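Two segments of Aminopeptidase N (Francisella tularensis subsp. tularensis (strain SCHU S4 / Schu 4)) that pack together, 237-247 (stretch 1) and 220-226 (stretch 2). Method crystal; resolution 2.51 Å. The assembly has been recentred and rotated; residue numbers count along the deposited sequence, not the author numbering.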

# COMPACT_ATOMS: atom_id res chain seq x y z
N TYR A 237 -10.49 -6.77 16.79
CA TYR A 237 -10.10 -7.48 15.56
C TYR A 237 -8.60 -7.35 15.28
O TYR A 237 -7.98 -8.30 14.80
CB TYR A 237 -10.89 -6.99 14.35
CG TYR A 237 -10.57 -7.80 13.11
CD1 TYR A 237 -11.08 -9.09 12.97
CD2 TYR A 237 -9.73 -7.31 12.12
CE1 TYR A 237 -10.77 -9.86 11.86
CE2 TYR A 237 -9.42 -8.08 11.00
CZ TYR A 237 -9.95 -9.35 10.88
OH TYR A 237 -9.65 -10.12 9.78
N ALA A 238 -8.02 -6.19 15.58
CA ALA A 238 -6.58 -5.98 15.41
C ALA A 238 -5.75 -6.99 16.19
O ALA A 238 -4.77 -7.52 15.69
CB ALA A 238 -6.21 -4.57 15.83
N MET A 239 -6.16 -7.26 17.43
CA MET A 239 -5.49 -8.27 18.25
C MET A 239 -5.47 -9.61 17.53
O MET A 239 -4.46 -10.31 17.54
CB MET A 239 -6.20 -8.42 19.61
CG MET A 239 -5.56 -9.45 20.54
SD MET A 239 -3.82 -9.11 20.92
CE MET A 239 -4.01 -7.99 22.30
N GLN A 240 -6.59 -9.95 16.90
CA GLN A 240 -6.68 -11.17 16.11
C GLN A 240 -5.72 -11.13 14.91
O GLN A 240 -5.07 -12.13 14.61
CB GLN A 240 -8.11 -11.41 15.62
CG GLN A 240 -8.37 -12.84 15.16
CD GLN A 240 -7.99 -13.87 16.22
OE1 GLN A 240 -8.44 -13.80 17.36
NE2 GLN A 240 -7.13 -14.81 15.84
N ALA A 241 -5.63 -9.98 14.25
CA ALA A 241 -4.69 -9.79 13.14
C ALA A 241 -3.24 -9.98 13.57
O ALA A 241 -2.41 -10.42 12.77
CB ALA A 241 -4.88 -8.42 12.51
N VAL A 242 -2.93 -9.66 14.82
CA VAL A 242 -1.59 -9.88 15.37
C VAL A 242 -1.30 -11.38 15.52
O VAL A 242 -0.20 -11.85 15.22
CB VAL A 242 -1.41 -9.18 16.74
CG1 VAL A 242 -0.09 -9.55 17.39
CG2 VAL A 242 -1.51 -7.67 16.57
N LYS A 243 -2.30 -12.13 15.98
CA LYS A 243 -2.16 -13.58 16.14
C LYS A 243 -2.05 -14.29 14.78
O LYS A 243 -1.23 -15.19 14.62
CB LYS A 243 -3.34 -14.14 16.92
CG LYS A 243 -3.43 -13.65 18.35
CD LYS A 243 -4.68 -14.17 19.03
CE LYS A 243 -4.70 -13.82 20.51
NZ LYS A 243 -6.07 -13.91 21.07
N ASP A 244 -2.87 -13.86 13.83
CA ASP A 244 -2.81 -14.38 12.46
C ASP A 244 -1.45 -14.09 11.82
O ASP A 244 -0.90 -14.93 11.11
CB ASP A 244 -3.91 -13.75 11.58
CG ASP A 244 -5.32 -13.95 12.14
OD1 ASP A 244 -5.60 -14.98 12.80
OD2 ASP A 244 -6.17 -13.05 11.90
N SER A 245 -0.93 -12.88 12.07
CA SER A 245 0.36 -12.46 11.54
C SER A 245 1.50 -13.29 12.10
O SER A 245 2.36 -13.76 11.35
CB SER A 245 0.62 -10.99 11.89
OG SER A 245 -0.41 -10.16 11.40
N MET A 246 1.52 -13.44 13.42
CA MET A 246 2.58 -14.15 14.12
C MET A 246 2.65 -15.61 13.69
O MET A 246 3.73 -16.14 13.41
CB MET A 246 2.37 -14.07 15.63
CG MET A 246 2.96 -12.83 16.28
SD MET A 246 2.51 -12.66 18.02
CE MET A 246 3.94 -11.78 18.65
N LYS A 247 1.48 -16.26 13.64
CA LYS A 247 1.37 -17.67 13.24
C LYS A 247 1.78 -17.91 11.79
O LYS A 247 2.44 -18.90 11.49
CB LYS A 247 -0.07 -18.15 13.46
CG LYS A 247 -0.33 -19.59 13.05
CD LYS A 247 -1.76 -19.99 13.39
CE LYS A 247 -2.20 -21.23 12.62
NZ LYS A 247 -1.35 -22.41 12.91
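Stretch 2 (220-226) KVSLEIY

This is an essentially apolar side-chain contact of helix on strand, in which alternate residues of an extended strand rest their side chains on one flank of a helix and no hydrogen bond crosses between them. Stretch 2 is strand throughout, with phi between -77° and -147° and psi between 105° and 137°, and it runs roughly antiparallel to the helix of stretch 1, at 146° between their N-to-C directions. The axes come no nearer than 9.5 Å, a spacing filled by side chains, and the joint burial is a modest 344 Å².

The strand's two-residue repeat sets the pattern. V221, L223 and I225 all point toward the helix, while E224 points away; its carboxylate takes a hydrogen bond from Y226, Y226 OH to E224 OE1 at 2.9 Å, within the strand itself. On the helix, A238, V242 and M246 recur every four residues and point toward the strand, so the antiparallel run pairs I225 with the early part of stretch 1 and V221 with the late part.

L223 is the centre, with 99 Å² covered. L223 CD1 lies 3.9 Å from V242 CG1, L223 CD2 3.7 Å from M246 CE, and L223 CB 3.7 Å from M239 SD. M239 leaves its backbone sideways, but its end comes nearer the strand, chi1 t followed by chi2 and chi3 p. I225, with chi1 m and chi2 t, sends CD1 to 3.9 Å from A238 CB and to 3.5 Å from the backbone N of M239. Here the backbones are closer, M239 CA to I225 CA being 7.2 Å, against 10.5 Å from M246 CA to V221 CA. The long M246 side chain spans that wider end: M246 CE also reaches V221 CG1 at 3.9 Å. The lesson: alternate strand residues meet a helix face repeating every four residues, with M239 at the near end and M246 at the far one.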

# COMPACT_ATOMS: atom_id res chain seq x y z
N LYS A 220 6.10 -17.63 25.97
CA LYS A 220 4.90 -16.83 26.19
C LYS A 220 5.16 -15.35 25.89
O LYS A 220 5.97 -14.70 26.55
CB LYS A 220 4.44 -16.99 27.64
CG LYS A 220 3.08 -16.40 27.94
CD LYS A 220 2.74 -16.51 29.42
CE LYS A 220 3.71 -15.71 30.28
NZ LYS A 220 3.21 -15.52 31.67
N VAL A 221 4.47 -14.84 24.88
CA VAL A 221 4.63 -13.46 24.42
C VAL A 221 3.42 -12.62 24.82
O VAL A 221 2.29 -12.91 24.43
CB VAL A 221 4.80 -13.40 22.88
CG1 VAL A 221 4.84 -11.96 22.39
CG2 VAL A 221 6.06 -14.14 22.45
N SER A 222 3.65 -11.56 25.60
CA SER A 222 2.57 -10.66 26.00
C SER A 222 2.22 -9.72 24.84
O SER A 222 3.09 -9.05 24.29
CB SER A 222 2.97 -9.86 27.24
OG SER A 222 1.85 -9.16 27.76
N LEU A 223 0.94 -9.72 24.46
CA LEU A 223 0.43 -8.82 23.43
C LEU A 223 -0.35 -7.70 24.10
O LEU A 223 -1.12 -7.95 25.04
CB LEU A 223 -0.45 -9.58 22.43
CG LEU A 223 0.14 -10.84 21.79
CD1 LEU A 223 -0.80 -11.40 20.74
CD2 LEU A 223 1.51 -10.57 21.18
N GLU A 224 -0.15 -6.46 23.65
CA GLU A 224 -0.72 -5.29 24.31
C GLU A 224 -1.08 -4.19 23.32
O GLU A 224 -0.20 -3.49 22.82
CB GLU A 224 0.26 -4.75 25.36
CG GLU A 224 0.78 -5.79 26.35
CD GLU A 224 1.63 -5.20 27.45
OE1 GLU A 224 2.16 -4.07 27.28
OE2 GLU A 224 1.78 -5.87 28.50
N ILE A 225 -2.37 -4.04 23.05
CA ILE A 225 -2.86 -2.90 22.27
C ILE A 225 -3.28 -1.80 23.24
O ILE A 225 -4.05 -2.05 24.17
CB ILE A 225 -4.04 -3.29 21.36
CG1 ILE A 225 -3.58 -4.29 20.29
CG2 ILE A 225 -4.64 -2.05 20.70
CD1 ILE A 225 -4.69 -4.80 19.39
N TYR A 226 -2.77 -0.59 23.01
CA TYR A 226 -3.07 0.58 23.84
C TYR A 226 -3.79 1.65 23.03
O TYR A 226 -3.37 2.00 21.92
CB TYR A 226 -1.79 1.17 24.41
CG TYR A 226 -1.14 0.34 25.49
CD1 TYR A 226 -1.54 0.46 26.82
CD2 TYR A 226 -0.12 -0.56 25.19
CE1 TYR A 226 -0.95 -0.30 27.82
CE2 TYR A 226 0.48 -1.32 26.19
CZ TYR A 226 0.06 -1.19 27.50
OH TYR A 226 0.65 -1.94 28.49